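Local coordinates for chromosome partition protein Smc (Pyrococcus furiosus, PDB 3KTA), which is probably required for chromosome condensation and partitioning, its two terminal pieces joining into an ABC-type ATPase domain, of which this chain is the C-terminal piece, at residues V104-K112 with R126-D134. Numbering follows the deposited sequence.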
loop_
_atom_site.group_PDB
_atom_site.type_symbol
_atom_site.label_atom_id
_atom_site.label_comp_id
_atom_site.label_asym_id
_atom_site.label_seq_id
_atom_site.Cartn_x
_atom_site.Cartn_y
_atom_site.Cartn_z
ATOM N N VAL B 104 1.344 6.345 -16.233
ATOM C CA VAL B 104 0.351 6.294 -15.153
ATOM C C VAL B 104 -0.942 5.599 -15.613
ATOM O O VAL B 104 -1.500 4.783 -14.882
ATOM C CB VAL B 104 0.036 7.698 -14.582
ATOM C CG1 VAL B 104 -1.089 7.622 -13.563
ATOM C CG2 VAL B 104 1.287 8.305 -13.943
ATOM N N LYS B 105 -1.410 5.893 -16.828
ATOM C CA LYS B 105 -2.613 5.225 -17.326
ATOM C C LYS B 105 -2.446 3.708 -17.364
ATOM O O LYS B 105 -3.374 2.971 -17.018
ATOM C CB LYS B 105 -3.002 5.747 -18.721
ATOM C CG LYS B 105 -4.298 5.157 -19.315
ATOM C CD LYS B 105 -5.478 5.321 -18.359
ATOM C CE LYS B 105 -6.831 5.085 -19.058
ATOM N NZ LYS B 105 -6.896 3.831 -19.840
ATOM N N ARG B 106 -1.274 3.244 -17.791
ATOM C CA ARG B 106 -1.051 1.805 -17.886
ATOM C C ARG B 106 -1.050 1.194 -16.487
ATOM O O ARG B 106 -1.577 0.098 -16.280
ATOM C CB ARG B 106 0.225 1.475 -18.660
ATOM C CG ARG B 106 0.042 1.768 -20.160
ATOM C CD ARG B 106 1.190 1.243 -20.996
ATOM N NE ARG B 106 2.370 2.077 -20.872
ATOM C CZ ARG B 106 2.665 3.087 -21.686
ATOM N NH1 ARG B 106 1.848 3.403 -22.692
ATOM N NH2 ARG B 106 3.773 3.783 -21.483
ATOM N N VAL B 107 -0.480 1.922 -15.535
ATOM C CA VAL B 107 -0.525 1.454 -14.141
ATOM C C VAL B 107 -1.967 1.410 -13.619
ATOM O O VAL B 107 -2.384 0.425 -12.984
ATOM C CB VAL B 107 0.387 2.300 -13.238
ATOM C CG1 VAL B 107 0.178 1.953 -11.750
ATOM C CG2 VAL B 107 1.820 2.061 -13.632
ATOM N N ALA B 108 -2.734 2.464 -13.895
ATOM C CA ALA B 108 -4.123 2.534 -13.480
ATOM C C ALA B 108 -4.959 1.401 -14.093
ATOM O O ALA B 108 -5.820 0.818 -13.426
ATOM C CB ALA B 108 -4.712 3.899 -13.845
ATOM N N ASP B 109 -4.696 1.075 -15.357
ATOM C CA ASP B 109 -5.392 -0.035 -15.999
ATOM C C ASP B 109 -5.062 -1.366 -15.312
ATOM O O ASP B 109 -5.932 -2.218 -15.160
ATOM C CB ASP B 109 -5.029 -0.134 -17.480
ATOM C CG ASP B 109 -5.652 0.967 -18.319
ATOM O OD1 ASP B 109 -6.452 1.769 -17.792
ATOM O OD2 ASP B 109 -5.328 1.015 -19.522
ATOM N N LEU B 110 -3.807 -1.532 -14.905
ATOM C CA LEU B 110 -3.379 -2.751 -14.213
ATOM C C LEU B 110 -4.028 -2.822 -12.821
ATOM O O LEU B 110 -4.436 -3.893 -12.367
ATOM C CB LEU B 110 -1.851 -2.767 -14.102
ATOM C CG LEU B 110 -1.175 -3.909 -13.344
ATOM C CD1 LEU B 110 -1.574 -5.248 -13.925
ATOM C CD2 LEU B 110 0.333 -3.695 -13.414
ATOM N N ILE B 111 -4.128 -1.685 -12.139
ATOM C CA ILE B 111 -4.858 -1.636 -10.869
ATOM C C ILE B 111 -6.327 -2.031 -11.046
ATOM O O ILE B 111 -6.836 -2.868 -10.299
ATOM C CB ILE B 111 -4.737 -0.255 -10.175
ATOM C CG1 ILE B 111 -3.337 -0.076 -9.578
ATOM C CG2 ILE B 111 -5.807 -0.090 -9.080
ATOM C CD1 ILE B 111 -2.948 1.400 -9.317
ATOM N N LYS B 112 -6.990 -1.465 -12.058
ATOM C CA LYS B 112 -8.393 -1.781 -12.319
ATOM C C LYS B 112 -8.598 -3.286 -12.535
ATOM O O LYS B 112 -9.484 -3.894 -11.929
ATOM C CB LYS B 112 -8.896 -1.004 -13.538
ATOM C CG LYS B 112 -10.397 -1.121 -13.764
ATOM C CD LYS B 112 -11.137 -0.277 -12.755
ATOM C CE LYS B 112 -12.581 -0.090 -13.157
ATOM N NZ LYS B 112 -13.340 0.541 -12.067
ATOM N N ARG B 126 -3.050 12.581 -9.517
ATOM C CA ARG B 126 -3.092 12.427 -10.976
ATOM C C ARG B 126 -4.466 12.014 -11.501
ATOM O O ARG B 126 -4.977 10.910 -11.205
ATOM C CB ARG B 126 -2.049 11.411 -11.450
ATOM C CG ARG B 126 -0.637 11.713 -10.971
ATOM C CD ARG B 126 -0.053 12.953 -11.683
ATOM N NE ARG B 126 0.216 12.658 -13.082
ATOM C CZ ARG B 126 1.311 12.039 -13.524
ATOM N NH1 ARG B 126 2.256 11.657 -12.675
ATOM N NH2 ARG B 126 1.456 11.794 -14.823
ATOM N N ASP B 127 -5.055 12.884 -12.322
ATOM C CA ASP B 127 -6.323 12.569 -12.957
ATOM C C ASP B 127 -6.350 11.224 -13.681
ATOM O O ASP B 127 -7.328 10.490 -13.565
ATOM C CB ASP B 127 -6.787 13.712 -13.882
ATOM C CG ASP B 127 -5.712 14.168 -14.873
ATOM O OD1 ASP B 127 -4.763 13.422 -15.188
ATOM O OD2 ASP B 127 -5.839 15.310 -15.362
ATOM N N VAL B 128 -5.286 10.887 -14.417
ATOM C CA VAL B 128 -5.278 9.653 -15.191
ATOM C C VAL B 128 -5.165 8.422 -14.294
ATOM O O VAL B 128 -5.455 7.316 -14.737
ATOM C CB VAL B 128 -4.176 9.640 -16.274
ATOM C CG1 VAL B 128 -4.445 10.723 -17.285
ATOM C CG2 VAL B 128 -2.824 9.865 -15.663
HETATM N N MSE B 129 -4.741 8.621 -13.045
HETATM C CA MSE B 129 -4.765 7.540 -12.065
HETATM C C MSE B 129 -6.156 7.336 -11.471
HETATM O O MSE B 129 -6.565 6.180 -11.287
HETATM C CB MSE B 129 -3.764 7.789 -10.921
HETATM C CG MSE B 129 -3.832 6.737 -9.789
HETATM SE SE MSE B 129 -3.284 4.944 -10.332
HETATM C CE MSE B 129 -1.399 5.147 -9.933
HETATM N N MSE B 130 -6.834 8.458 -11.177
HETATM C CA MSE B 130 -8.116 8.572 -10.445
HETATM C C MSE B 130 -9.351 8.155 -11.254
HETATM O O MSE B 130 -10.343 7.680 -10.697
HETATM C CB MSE B 130 -8.304 10.057 -9.904
HETATM C CG MSE B 130 -9.382 11.105 -10.628
HETATM SE SE MSE B 130 -9.782 12.436 -9.279
HETATM C CE MSE B 130 -10.335 11.202 -7.885
ATOM N N ALA B 131 -9.287 8.355 -12.564
ATOM C CA ALA B 131 -10.497 8.499 -13.378
ATOM C C ALA B 131 -11.466 7.326 -13.317
ATOM O O ALA B 131 -12.690 7.527 -13.355
ATOM C CB ALA B 131 -10.110 8.788 -14.826
ATOM N N ASN B 132 -10.927 6.111 -13.256
ATOM C CA ASN B 132 -11.748 4.910 -13.229
ATOM C C ASN B 132 -11.821 4.222 -11.872
ATOM O O ASN B 132 -12.150 3.043 -11.799
ATOM C CB ASN B 132 -11.258 3.910 -14.277
ATOM C CG ASN B 132 -11.431 4.424 -15.686
ATOM O OD1 ASN B 132 -12.472 4.985 -16.028
ATOM N ND2 ASN B 132 -10.409 4.237 -16.516
ATOM N N ALA B 133 -11.522 4.954 -10.803
ATOM C CA ALA B 133 -11.678 4.403 -9.458
ATOM C C ALA B 133 -13.147 4.065 -9.203
ATOM O O ALA B 133 -14.043 4.705 -9.760
ATOM C CB ALA B 133 -11.185 5.401 -8.431
ATOM N N ASP B 134 -13.404 3.056 -8.373
ATOM C CA ASP B 134 -14.782 2.710 -8.034
ATOM C C ASP B 134 -15.396 3.737 -7.093
ATOM O O ASP B 134 -16.588 4.031 -7.176
ATOM C CB ASP B 134 -14.848 1.328 -7.385
ATOM C CG ASP B 134 -14.373 0.231 -8.307
ATOM O OD1 ASP B 134 -14.939 0.101 -9.408
ATOM O OD2 ASP B 134 -13.439 -0.510 -7.933
HETATM O O HOH W 1 -8.530 2.209 -16.118
#
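Met129, a selenomethionine, starts with CG anti to its backbone N (chi1 175°), then bends at chi2 and chi3, which turns SE and CE onto helix 101-114. There it is a knob in the hole formed by Val104, Val107, Ala108 and Ile111. Met129 SE lies 3.7 Å from Ile111 CD1 and 3.9 Å from Ala108 CB, while CE reaches Val107 CG1. Met129 CB packs on Val104 CG1. Val104 CG1, anti to the backbone N (chi1 175°), meets Val128 CG2 at 3.5 Å, the two valines crossing at about a right angle. Val104 CG2 lies over one face of the Arg126 guanidinium, 3.6 Å from Arg126 NH2. That guanidinium is also held by a salt bridge to Asp101 and a hydrogen bond to Leu99 O.

The other end of the contact is polar. Lys112 NZ donates to Asn132 O at 2.8 Å, almost in line with the carbonyl (167°). Lys112 NZ also forms a salt bridge, weak as a hydrogen bond, to Asp134 OD1 at 3.1 Å. Nearby, one water accepts from Asn132 ND2 and donates to Asp109 OD1, an oxygen also bound by Lys105 NZ.

The contact joins helix 101-114 to the short helix that follows strand 119-123, within the C-terminal part of the ATPase domain. One end is apolar packing around the Met129 side chain. At the other, a lysine ties the chain leaving the short helix, and its positive charge would probably offset that of the Asp134 carboxylate, while Asp134 OD2 hydrogen-bonds to Phe28 N of the other protein chain.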